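Local coordinates for crossover junction endodeoxyribonuclease Hjc (Sulfolobus solfataricus, PDB 4TKD), which cuts four-way DNA (Holliday) junctions with paired nicks in opposing strands, as a magnesium-dependent, structure-specific endonuclease acting in genetic recombination, at residues K57-D61 with G62-V66; V66-E69 with Q70-I74. All blocks are in the same frame, centred on the assembly; numbering follows the deposited sequence. Where two conformers were deposited one is given.

Contact 1 of 2, residues K57-D61 with G62-V66; sequences KSRKD and GKIYV
A bend at chi2 of Arg59 (-121°) and the chi1 of Ile64 (-54°), which sets CG1 beside its backbone N, bring guanidinium and isoleucine together across a local turn in residues 57-66. The two side chains cross at about a right angle. Ile64 CD1 lies over one face of the guanidinium, toward its rim, 3.6 Å from Arg59 CZ, while Lys63 CA sits at the edge, in plane. Further back, Arg59 CG meets Ile64 CG1 at 3.8 Å, so the aliphatic part of the arginine packs on the same branch. Arg59 NH1 comes within 2.8 Å of Gly62 O, which approaches obliquely, and NH2 has a weak hydrogen bond to Asp114 O. Replacing Arg59 by an alanine would probably uncover this side of Ile64 and leave Asp114 O without that donor.

The other branch, Ile64 CG2, stands anti to the backbone N and reaches Lys57 CB at 3.6 Å. Between the backbones there is a single good bond, Lys60 N to Lys63 O (3.1 Å, 156° at the hydrogen); the return bond from Lys63 N to Lys60 O is weak. Arg59 CA adds a CA-H...O contact to Lys63 O at 3.5 Å. At the backbone angles of Gly62 a CB would jam against Asp61 O, which calls for glycine.

Lys63 finds Asp114 in a salt bridge. The alkyl parts of Lys57 and Arg59 thus pack on Ile64 while their charged ends look beyond the turn, Lys57 NZ to a long, weak ion pair with Glu55 and Arg59 NH2 to Asp114 O; apolar packing therefore probably does more than these weak polar links to place Lys57, the predicted transition-state stabiliser.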
ATOM      1  N   LYS C  57      -9.292 -19.755  -3.807  1.00 43.32           N
ATOM      2  CA  LYS C  57      -8.718 -20.535  -4.900  1.00 44.00           C
ATOM      3  C   LYS C  57      -8.094 -21.828  -4.386  1.00 50.45           C
ATOM      4  O   LYS C  57      -7.478 -21.826  -3.325  1.00 49.63           O
ATOM      5  CB  LYS C  57      -7.690 -19.710  -5.700  1.00 45.89           C
ATOM      6  CG  LYS C  57      -8.276 -18.770  -6.754  1.00 52.76           C
ATOM      7  CD  LYS C  57      -8.918 -19.513  -7.922  1.00 59.13           C
ATOM      8  CE  LYS C  57      -9.791 -18.618  -8.753  1.00 62.91           C
ATOM      9  NZ  LYS C  57     -11.077 -18.293  -8.078  1.00 80.90           N
ATOM     10  N   SER C  58      -8.250 -22.924  -5.144  1.00 49.54           N
ATOM     11  CA  SER C  58      -7.704 -24.236  -4.786  1.00 50.23           C
ATOM     12  C   SER C  58      -6.265 -24.454  -5.271  1.00 56.17           C
ATOM     13  O   SER C  58      -5.860 -23.879  -6.293  1.00 55.16           O
ATOM     14  CB  SER C  58      -8.613 -25.350  -5.297  1.00 53.41           C
ATOM     15  OG  SER C  58      -8.700 -25.331  -6.711  1.00 60.45           O
ATOM     16  N   ARG C  59      -5.494 -25.274  -4.513  1.00 55.40           N
ATOM     17  CA  ARG C  59      -4.120 -25.686  -4.828  1.00 56.85           C
ATOM     18  C   ARG C  59      -4.207 -26.880  -5.790  1.00 64.46           C
ATOM     19  O   ARG C  59      -4.804 -27.905  -5.449  1.00 64.38           O
ATOM     20  CB  ARG C  59      -3.355 -26.080  -3.555  1.00 57.12           C
ATOM     21  CG  ARG C  59      -2.535 -24.952  -2.979  1.00 72.30           C
ATOM     22  CD  ARG C  59      -1.062 -25.303  -2.886  1.00 87.71           C
ATOM     23  NE  ARG C  59      -0.318 -24.280  -2.149  1.00101.07           N
ATOM     24  CZ  ARG C  59       0.363 -23.286  -2.713  1.00117.40           C
ATOM     25  NH1 ARG C  59       0.424 -23.178  -4.035  1.00104.36           N
ATOM     26  NH2 ARG C  59       0.993 -22.395  -1.958  1.00105.84           N
ATOM     27  N   LYS C  60      -3.667 -26.717  -7.011  1.00 63.16           N
ATOM     28  CA  LYS C  60      -3.721 -27.729  -8.067  1.00 63.42           C
ATOM     29  C   LYS C  60      -2.338 -28.087  -8.595  1.00 67.41           C
ATOM     30  O   LYS C  60      -1.678 -27.253  -9.235  1.00 65.07           O
ATOM     31  CB  LYS C  60      -4.633 -27.262  -9.219  1.00 66.29           C
ATOM     32  CG  LYS C  60      -6.117 -27.196  -8.863  1.00 79.36           C
ATOM     33  CD  LYS C  60      -6.883 -26.389  -9.894  1.00 86.51           C
ATOM     34  CE  LYS C  60      -8.369 -26.607  -9.808  1.00 95.57           C
ATOM     35  NZ  LYS C  60      -9.090 -25.830 -10.851  1.00104.44           N
ATOM     36  N   ASP C  61      -1.900 -29.348  -8.314  1.00 65.53           N
ATOM     37  CA  ASP C  61      -0.624 -29.931  -8.755  1.00 65.45           C
ATOM     38  C   ASP C  61       0.586 -29.066  -8.286  1.00 69.92           C
ATOM     39  O   ASP C  61       1.606 -28.968  -8.981  1.00 69.81           O
ATOM     40  CB  ASP C  61      -0.665 -30.176 -10.292  1.00 66.92           C
ATOM     41  CG  ASP C  61       0.413 -31.051 -10.917  1.00 75.13           C
ATOM     42  OD1 ASP C  61       0.869 -32.014 -10.251  1.00 76.57           O
ATOM     43  OD2 ASP C  61       0.739 -30.828 -12.098  1.00 76.34           O
ATOM     44  N   GLY C  62       0.426 -28.440  -7.108  1.00 65.77           N
ATOM     45  CA  GLY C  62       1.435 -27.599  -6.471  1.00 65.08           C
ATOM     46  C   GLY C  62       1.150 -26.112  -6.381  1.00 67.82           C
ATOM     47  O   GLY C  62       1.284 -25.531  -5.300  1.00 68.34           O
ATOM     48  N   LYS C  63       0.798 -25.477  -7.524  1.00 62.23           N
ATOM     49  CA  LYS C  63       0.561 -24.030  -7.685  1.00 60.74           C
ATOM     50  C   LYS C  63      -0.888 -23.555  -7.418  1.00 61.25           C
ATOM     51  O   LYS C  63      -1.730 -24.333  -6.967  1.00 61.96           O
ATOM     52  CB  LYS C  63       0.982 -23.603  -9.105  1.00 63.52           C
ATOM     53  CG  LYS C  63       2.482 -23.556  -9.334  1.00 76.18           C
ATOM     54  CD  LYS C  63       2.805 -23.029 -10.726  1.00 82.01           C
ATOM     55  CE  LYS C  63       4.291 -22.923 -10.977  1.00 87.24           C
ATOM     56  NZ  LYS C  63       4.929 -21.850 -10.170  1.00 90.56           N
ATOM     57  N   ILE C  64      -1.148 -22.248  -7.669  1.00 53.75           N
ATOM     58  CA  ILE C  64      -2.455 -21.589  -7.587  1.00 52.17           C
ATOM     59  C   ILE C  64      -2.561 -20.644  -8.784  1.00 52.29           C
ATOM     60  O   ILE C  64      -1.773 -19.712  -8.898  1.00 51.63           O
ATOM     61  CB  ILE C  64      -2.765 -20.859  -6.242  1.00 55.43           C
ATOM     62  CG1 ILE C  64      -2.587 -21.776  -5.018  1.00 55.35           C
ATOM     63  CG2 ILE C  64      -4.183 -20.281  -6.277  1.00 56.38           C
ATOM     64  CD1 ILE C  64      -2.331 -21.056  -3.699  1.00 63.45           C
ATOM     65  N   TYR C  65      -3.513 -20.908  -9.676  1.00 46.67           N
ATOM     66  CA  TYR C  65      -3.736 -20.136 -10.893  1.00 45.70           C
ATOM     67  C   TYR C  65      -4.990 -19.220 -10.833  1.00 43.82           C
ATOM     68  O   TYR C  65      -6.095 -19.649 -10.465  1.00 42.25           O
ATOM     69  CB  TYR C  65      -3.839 -21.072 -12.110  1.00 48.58           C
ATOM     70  CG  TYR C  65      -2.517 -21.558 -12.664  1.00 53.13           C
ATOM     71  CD1 TYR C  65      -1.929 -22.732 -12.197  1.00 55.70           C
ATOM     72  CD2 TYR C  65      -1.891 -20.890 -13.710  1.00 54.87           C
ATOM     73  CE1 TYR C  65      -0.719 -23.194 -12.716  1.00 57.01           C
ATOM     74  CE2 TYR C  65      -0.689 -21.351 -14.251  1.00 56.47           C
ATOM     75  CZ  TYR C  65      -0.103 -22.501 -13.746  1.00 67.27           C
ATOM     76  OH  TYR C  65       1.087 -22.951 -14.279  1.00 72.52           O
ATOM     77  N   VAL C  66      -4.795 -17.951 -11.196  1.00 35.02           N
ATOM     78  CA  VAL C  66      -5.869 -16.971 -11.307  1.00 32.06           C
ATOM     79  C   VAL C  66      -5.850 -16.483 -12.765  1.00 33.80           C
ATOM     80  O   VAL C  66      -4.864 -15.906 -13.198  1.00 33.17           O
ATOM     81  CB  VAL C  66      -5.780 -15.804 -10.281  1.00 34.78           C
ATOM     82  CG1 VAL C  66      -7.051 -14.968 -10.313  1.00 34.33           C
ATOM     83  CG2 VAL C  66      -5.515 -16.312  -8.863  1.00 34.06           C
TER

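Contact 2 of 2, residues V66-E69 with Q70-I74; sequences VRRE and QAEGI
Val66 packs against Gln70 and Ala71 in a local contact around a helix start, where strand 64-66 gives way to helix 68-81. The geometry supports this reading. Arg67 occupies the N-cap position, and its carbonyl O accepts from Ala71 N at 2.9 Å with an almost straight N-H...O angle of 177°. The next two i to i+4 bonds follow at once, Glu72 N to Arg68 O at 2.8 Å and Gly73 N to Glu69 O at 3.2 Å, so the regular i to i+4 pattern begins directly after the N-cap.

Val66 CG1, anti to its own backbone N (chi1 -170°), is the branch that touches the helix. It meets Gln70 OE1 at 3.4 Å and Ala71 CB at 3.8 Å, with the glutamine chain crossing the valine at about a right angle. Gln70 is itself extended beyond CG, which carries its amide to the side of Lys57 and Glu55.

On another side of the turn, Arg68 and Glu72 run side by side and point the same way. The Glu72 carboxylate rests against the arginine's alkyl chain, OE2 lying 3.4 Å from Arg68 CG. Their opposite charges are not in contact: Arg68 NE is 4.9 Å from Glu72 OE2, so there is no salt bridge, and the two planes stand 62° apart. The guanidinium instead donates from NH1 to Thr108 O.

Together these features make a helix N-terminus with Arg67 at the N-cap position and Asn110 OD1 accepting from Arg68 N, set within a PDDEXK-type nuclease fold, with Gln70 beside the inferred magnesium ligand Glu55.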
ATOM      1  N   VAL C  66      -4.795 -17.951 -11.196  1.00 35.02           N
ATOM      2  CA  VAL C  66      -5.869 -16.971 -11.307  1.00 32.06           C
ATOM      3  C   VAL C  66      -5.850 -16.483 -12.765  1.00 33.80           C
ATOM      4  O   VAL C  66      -4.864 -15.906 -13.198  1.00 33.17           O
ATOM      5  CB  VAL C  66      -5.780 -15.804 -10.281  1.00 34.78           C
ATOM      6  CG1 VAL C  66      -7.051 -14.968 -10.313  1.00 34.33           C
ATOM      7  CG2 VAL C  66      -5.515 -16.312  -8.863  1.00 34.06           C
ATOM      8  N   ARG C  67      -6.915 -16.770 -13.527  1.00 30.46           N
ATOM      9  CA  ARG C  67      -7.056 -16.365 -14.928  1.00 31.62           C
ATOM     10  C   ARG C  67      -6.998 -14.841 -15.059  1.00 33.59           C
ATOM     11  O   ARG C  67      -7.543 -14.129 -14.220  1.00 31.10           O
ATOM     12  CB  ARG C  67      -8.369 -16.914 -15.543  1.00 35.41           C
ATOM     13  CG  ARG C  67      -8.207 -18.173 -16.403  1.00 50.71           C
ATOM     14  CD  ARG C  67      -8.009 -17.852 -17.887  1.00 74.31           C
ATOM     15  NE  ARG C  67      -7.933 -19.066 -18.695  1.00 85.01           N
ATOM     16  CZ  ARG C  67      -8.853 -19.446 -19.579  1.00 91.43           C
ATOM     17  NH1 ARG C  67      -9.918 -18.687 -19.810  1.00 63.78           N
ATOM     18  NH2 ARG C  67      -8.703 -20.578 -20.254  1.00 80.34           N
ATOM     19  N   ARG C  68      -6.321 -14.357 -16.111  1.00 31.87           N
ATOM     20  CA  ARG C  68      -6.142 -12.948 -16.439  1.00 31.79           C
ATOM     21  C   ARG C  68      -7.351 -12.027 -16.178  1.00 33.68           C
ATOM     22  O   ARG C  68      -7.204 -11.038 -15.466  1.00 33.45           O
ATOM     23  CB  ARG C  68      -5.652 -12.819 -17.891  1.00 33.94           C
ATOM     24  CG  ARG C  68      -5.646 -11.379 -18.442  1.00 34.24           C
ATOM     25  CD  ARG C  68      -5.077 -11.315 -19.827  0.50 22.08           C
ATOM     26  NE  ARG C  68      -6.093 -11.689 -20.812  0.50 26.65           N
ATOM     27  CZ  ARG C  68      -6.170 -12.874 -21.406  0.50 42.44           C
ATOM     28  NH1 ARG C  68      -5.259 -13.811 -21.160  0.50 31.23           N
ATOM     29  NH2 ARG C  68      -7.158 -13.133 -22.253  0.50 30.55           N
ATOM     30  N   GLU C  69      -8.515 -12.330 -16.775  1.00 29.33           N
ATOM     31  CA  GLU C  69      -9.699 -11.479 -16.657  1.00 29.40           C
ATOM     32  C   GLU C  69     -10.238 -11.428 -15.239  1.00 34.20           C
ATOM     33  O   GLU C  69     -10.572 -10.334 -14.788  1.00 34.69           O
ATOM     34  CB  GLU C  69     -10.781 -11.927 -17.674  0.50 30.93           C
ATOM     35  CG  GLU C  69     -10.247 -12.265 -19.075  0.50 38.94           C
ATOM     36  CD  GLU C  69      -9.907 -13.720 -19.396  0.50 42.25           C
ATOM     37  OE1 GLU C  69     -10.408 -14.227 -20.427  0.50 34.80           O
ATOM     38  OE2 GLU C  69      -9.097 -14.333 -18.660  0.50 11.69           O
ATOM     39  N   GLN C  70     -10.216 -12.571 -14.494  1.00 31.05           N
ATOM     40  CA  GLN C  70     -10.618 -12.616 -13.085  1.00 30.16           C
ATOM     41  C   GLN C  70      -9.622 -11.806 -12.243  1.00 33.13           C
ATOM     42  O   GLN C  70     -10.043 -10.959 -11.465  1.00 32.22           O
ATOM     43  CB  GLN C  70     -10.693 -14.060 -12.583  1.00 31.75           C
ATOM     44  CG  GLN C  70     -10.984 -14.186 -11.081  1.00 42.40           C
ATOM     45  CD  GLN C  70     -11.024 -15.612 -10.622  1.00 63.00           C
ATOM     46  OE1 GLN C  70     -10.105 -16.399 -10.853  1.00 73.73           O
ATOM     47  NE2 GLN C  70     -12.058 -15.960  -9.906  1.00 47.28           N
ATOM     48  N   ALA C  71      -8.317 -12.058 -12.414  1.00 29.32           N
ATOM     49  CA  ALA C  71      -7.252 -11.367 -11.695  1.00 28.92           C
ATOM     50  C   ALA C  71      -7.334  -9.863 -11.903  1.00 33.08           C
ATOM     51  O   ALA C  71      -7.374  -9.137 -10.914  1.00 32.48           O
ATOM     52  CB  ALA C  71      -5.902 -11.875 -12.151  1.00 29.27           C
ATOM     53  N   GLU C  72      -7.415  -9.401 -13.177  1.00 29.12           N
ATOM     54  CA  GLU C  72      -7.491  -7.974 -13.508  1.00 29.83           C
ATOM     55  C   GLU C  72      -8.655  -7.258 -12.839  1.00 32.68           C
ATOM     56  O   GLU C  72      -8.444  -6.193 -12.252  1.00 31.51           O
ATOM     57  CB  GLU C  72      -7.466  -7.734 -15.034  1.00 32.01           C
ATOM     58  CG  GLU C  72      -6.055  -7.898 -15.614  1.00 41.26           C
ATOM     59  CD  GLU C  72      -5.940  -8.000 -17.121  1.00 47.92           C
ATOM     60  OE1 GLU C  72      -6.976  -7.874 -17.810  1.00 34.72           O
ATOM     61  OE2 GLU C  72      -4.811  -8.211 -17.616  1.00 42.45           O
ATOM     62  N   GLY C  73      -9.831  -7.892 -12.855  1.00 28.90           N
ATOM     63  CA  GLY C  73     -11.039  -7.357 -12.236  1.00 29.29           C
ATOM     64  C   GLY C  73     -10.957  -7.251 -10.732  1.00 32.80           C
ATOM     65  O   GLY C  73     -11.360  -6.227 -10.188  1.00 33.95           O
ATOM     66  N   ILE C  74     -10.396  -8.276 -10.043  1.00 28.47           N
ATOM     67  CA  ILE C  74     -10.254  -8.230  -8.583  1.00 27.46           C
ATOM     68  C   ILE C  74      -9.186  -7.217  -8.156  1.00 29.89           C
ATOM     69  O   ILE C  74      -9.344  -6.583  -7.116  1.00 26.20           O
ATOM     70  CB  ILE C  74     -10.200  -9.603  -7.843  1.00 30.46           C
ATOM     71  CG1 ILE C  74      -8.995 -10.452  -8.299  1.00 32.06           C
ATOM     72  CG2 ILE C  74     -11.534 -10.342  -7.956  1.00 28.19           C
ATOM     73  CD1 ILE C  74      -8.616 -11.618  -7.446  1.00 43.56           C
TER

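Contact 1 comes first along the chain and contact 2 follows directly; they share Val66, and their centres lie 14 Å apart. Residues 57-66 lead from the end of strand 50-58 in the five-stranded mixed sheet to strand 64-66 of a small antiparallel sheet, from which residues 66-74 pass into helix 68-81. The path then turns back on strand 50-58, which carries the inferred ligand Glu55 and Lys57, the predicted transition-state stabiliser: Lys57 CE of contact 1 approaches Gln70 OE1 of contact 2 to 3.1 Å. Leu87 of strand 84-90 touches Val66 from the central sheet. Through the turn at residues 57-66 and the helix start, Lys57 and Gln70 both lie beside Glu55, and Lys57 near Asp42, the inferred magnesium ligands.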